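Local coordinates for L0028 (Mitochondria associated protein) (Escherichia coli, PDB 3GCG), which probably acts as a secreted bacterial effector of the WxxxE type, serving as a guanine nucleotide exchange factor for a host Rho-family GTPase, at residues B[58-63]-B[78-83]. Residues are numbered along the deposited sequence; the frame is centred on the assembly and turned at random.
Sequences RTLDDY and HIFRAV
L60 reaches from helix 41-67 toward helix 73-87 and divides its two methyls between neighbouring residues there, CD2 meeting CD1 of I79 at 3.8 Å and CD1 meeting CE1 of F80 at 3.9 Å. All three side chains are buried, and across these two segments the contact is purely apolar, without a hydrogen bond. The side chains of L60 and I79 run past each other, pointing in opposite directions. I79 is fully extended along CG1, with CD1 anti to CA (chi2 173°), which carries that methyl out to the leucine. F80 approaches differently: its CB leaves the helix to one side, and the ring then swings in, so that the CD1 methyl of L60 sits obliquely to it. The backbones stay well apart, L60 CA and I79 CA lying 9.3 Å from each other, and the ends of the side chains bridge the gap between the helices.

Helices 41-67 and 73-87 follow one another in the chain, joined by a short connection, in the all-helical fold of the IpaB/EvcA family. The F80 side chain also touches S53, V56 and N57, earlier on helix 41-67. I163 of helix 152-166 touches both L60 and Y63, while I79 packs on I71 and V167, so helix 152-166, the loop residue I71 and V167 add further packing around the contact.

A different face of segment 58-63, turned away from buried L60, meets the other protein of the assembly. Both carboxylate oxygens of D61 accept hydrogen bonds from that partner's backbone, OD1 also pairing with an aromatic side chain, and outside the two segments R58 NH2 forms a salt bridge to an acidic residue of the same partner chain.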
loop_
_atom_site.group_PDB
_atom_site.type_symbol
_atom_site.label_atom_id
_atom_site.label_comp_id
_atom_site.label_asym_id
_atom_site.label_seq_id
_atom_site.Cartn_x
_atom_site.Cartn_y
_atom_site.Cartn_z
ATOM N N ARG B 58 10.840 7.183 -4.181
ATOM C CA ARG B 58 10.402 8.484 -3.699
ATOM C C ARG B 58 11.258 9.569 -4.345
ATOM O O ARG B 58 10.760 10.631 -4.727
ATOM C CB ARG B 58 10.577 8.539 -2.183
ATOM C CG ARG B 58 9.616 9.442 -1.467
ATOM C CD ARG B 58 8.972 8.680 -0.316
ATOM N NE ARG B 58 7.575 9.062 -0.155
ATOM C CZ ARG B 58 7.160 10.117 0.532
ATOM N NH1 ARG B 58 8.027 10.908 1.149
ATOM N NH2 ARG B 58 5.872 10.401 0.570
ATOM N N THR B 59 12.556 9.298 -4.449
ATOM C CA THR B 59 13.481 10.253 -5.044
ATOM C C THR B 59 13.172 10.390 -6.534
ATOM O O THR B 59 13.257 11.481 -7.101
ATOM C CB THR B 59 14.947 9.797 -4.851
ATOM O OG1 THR B 59 15.208 9.607 -3.455
ATOM C CG2 THR B 59 15.906 10.839 -5.393
ATOM N N LEU B 60 12.811 9.277 -7.163
ATOM C CA LEU B 60 12.474 9.306 -8.577
ATOM C C LEU B 60 11.195 10.109 -8.781
ATOM O O LEU B 60 11.099 10.897 -9.720
ATOM C CB LEU B 60 12.299 7.883 -9.116
ATOM C CG LEU B 60 13.614 7.167 -9.432
ATOM C CD1 LEU B 60 13.369 5.695 -9.717
ATOM C CD2 LEU B 60 14.258 7.851 -10.624
ATOM N N ASP B 61 10.216 9.903 -7.899
ATOM C CA ASP B 61 8.949 10.623 -7.982
ATOM C C ASP B 61 9.194 12.128 -7.885
ATOM O O ASP B 61 8.642 12.908 -8.661
ATOM C CB ASP B 61 7.993 10.215 -6.846
ATOM C CG ASP B 61 7.358 8.837 -7.054
ATOM O OD1 ASP B 61 7.092 8.444 -8.209
ATOM O OD2 ASP B 61 7.098 8.154 -6.046
ATOM N N ASP B 62 10.018 12.529 -6.918
ATOM C CA ASP B 62 10.320 13.939 -6.726
ATOM C C ASP B 62 11.021 14.522 -7.933
ATOM O O ASP B 62 10.770 15.664 -8.315
ATOM C CB ASP B 62 11.173 14.143 -5.477
ATOM C CG ASP B 62 10.381 13.951 -4.200
ATOM O OD1 ASP B 62 9.145 14.139 -4.231
ATOM O OD2 ASP B 62 10.990 13.629 -3.160
ATOM N N TYR B 63 11.898 13.730 -8.540
ATOM C CA TYR B 63 12.622 14.176 -9.719
ATOM C C TYR B 63 11.680 14.393 -10.897
ATOM O O TYR B 63 11.728 15.432 -11.548
ATOM C CB TYR B 63 13.679 13.150 -10.123
ATOM C CG TYR B 63 14.406 13.540 -11.387
ATOM C CD1 TYR B 63 15.428 14.490 -11.361
ATOM C CD2 TYR B 63 14.031 13.002 -12.621
ATOM C CE1 TYR B 63 16.056 14.898 -12.528
ATOM C CE2 TYR B 63 14.652 13.402 -13.794
ATOM C CZ TYR B 63 15.663 14.353 -13.742
ATOM O OH TYR B 63 16.277 14.762 -14.908
ATOM N N HIS B 78 17.768 0.608 -14.753
ATOM C CA HIS B 78 19.191 0.908 -14.736
ATOM C C HIS B 78 19.512 1.722 -13.481
ATOM O O HIS B 78 20.550 1.522 -12.840
ATOM C CB HIS B 78 19.596 1.677 -15.993
ATOM C CG HIS B 78 19.295 0.949 -17.264
ATOM N ND1 HIS B 78 19.731 -0.334 -17.505
ATOM C CD2 HIS B 78 18.590 1.321 -18.360
ATOM C CE1 HIS B 78 19.308 -0.726 -18.696
ATOM N NE2 HIS B 78 18.613 0.259 -19.234
ATOM N N ILE B 79 18.607 2.629 -13.123
ATOM C CA ILE B 79 18.809 3.454 -11.942
ATOM C C ILE B 79 18.795 2.583 -10.686
ATOM O O ILE B 79 19.636 2.747 -9.799
ATOM C CB ILE B 79 17.737 4.572 -11.853
ATOM C CG1 ILE B 79 17.985 5.608 -12.962
ATOM C CG2 ILE B 79 17.796 5.258 -10.502
ATOM C CD1 ILE B 79 16.906 6.664 -13.089
ATOM N N PHE B 80 17.860 1.641 -10.624
ATOM C CA PHE B 80 17.776 0.763 -9.475
ATOM C C PHE B 80 18.999 -0.143 -9.329
ATOM O O PHE B 80 19.474 -0.369 -8.218
ATOM C CB PHE B 80 16.493 -0.075 -9.530
ATOM C CG PHE B 80 15.393 0.462 -8.655
ATOM C CD1 PHE B 80 14.616 1.534 -9.069
ATOM C CD2 PHE B 80 15.182 -0.066 -7.387
ATOM C CE1 PHE B 80 13.648 2.071 -8.227
ATOM C CE2 PHE B 80 14.222 0.461 -6.540
ATOM C CZ PHE B 80 13.454 1.533 -6.957
ATOM N N ARG B 81 19.516 -0.652 -10.443
ATOM C CA ARG B 81 20.695 -1.507 -10.385
ATOM C C ARG B 81 21.906 -0.670 -9.974
ATOM O O ARG B 81 22.762 -1.127 -9.208
ATOM C CB ARG B 81 20.963 -2.165 -11.741
ATOM C CG ARG B 81 21.345 -3.643 -11.642
ATOM C CD ARG B 81 22.295 -3.914 -10.463
ATOM N NE ARG B 81 22.576 -5.340 -10.296
ATOM C CZ ARG B 81 23.171 -5.875 -9.231
ATOM N NH1 ARG B 81 23.556 -5.107 -8.219
ATOM N NH2 ARG B 81 23.384 -7.185 -9.176
ATOM N N ALA B 82 21.969 0.563 -10.476
ATOM C CA ALA B 82 23.067 1.459 -10.141
ATOM C C ALA B 82 23.065 1.720 -8.641
ATOM O O ALA B 82 24.103 1.640 -7.984
ATOM C CB ALA B 82 22.932 2.769 -10.907
ATOM N N VAL B 83 21.895 2.021 -8.091
ATOM C CA VAL B 83 21.802 2.267 -6.657
ATOM C C VAL B 83 22.075 0.969 -5.927
ATOM O O VAL B 83 22.628 0.964 -4.831
ATOM C CB VAL B 83 20.413 2.765 -6.254
ATOM C CG1 VAL B 83 20.284 2.765 -4.738
ATOM C CG2 VAL B 83 20.196 4.164 -6.798
#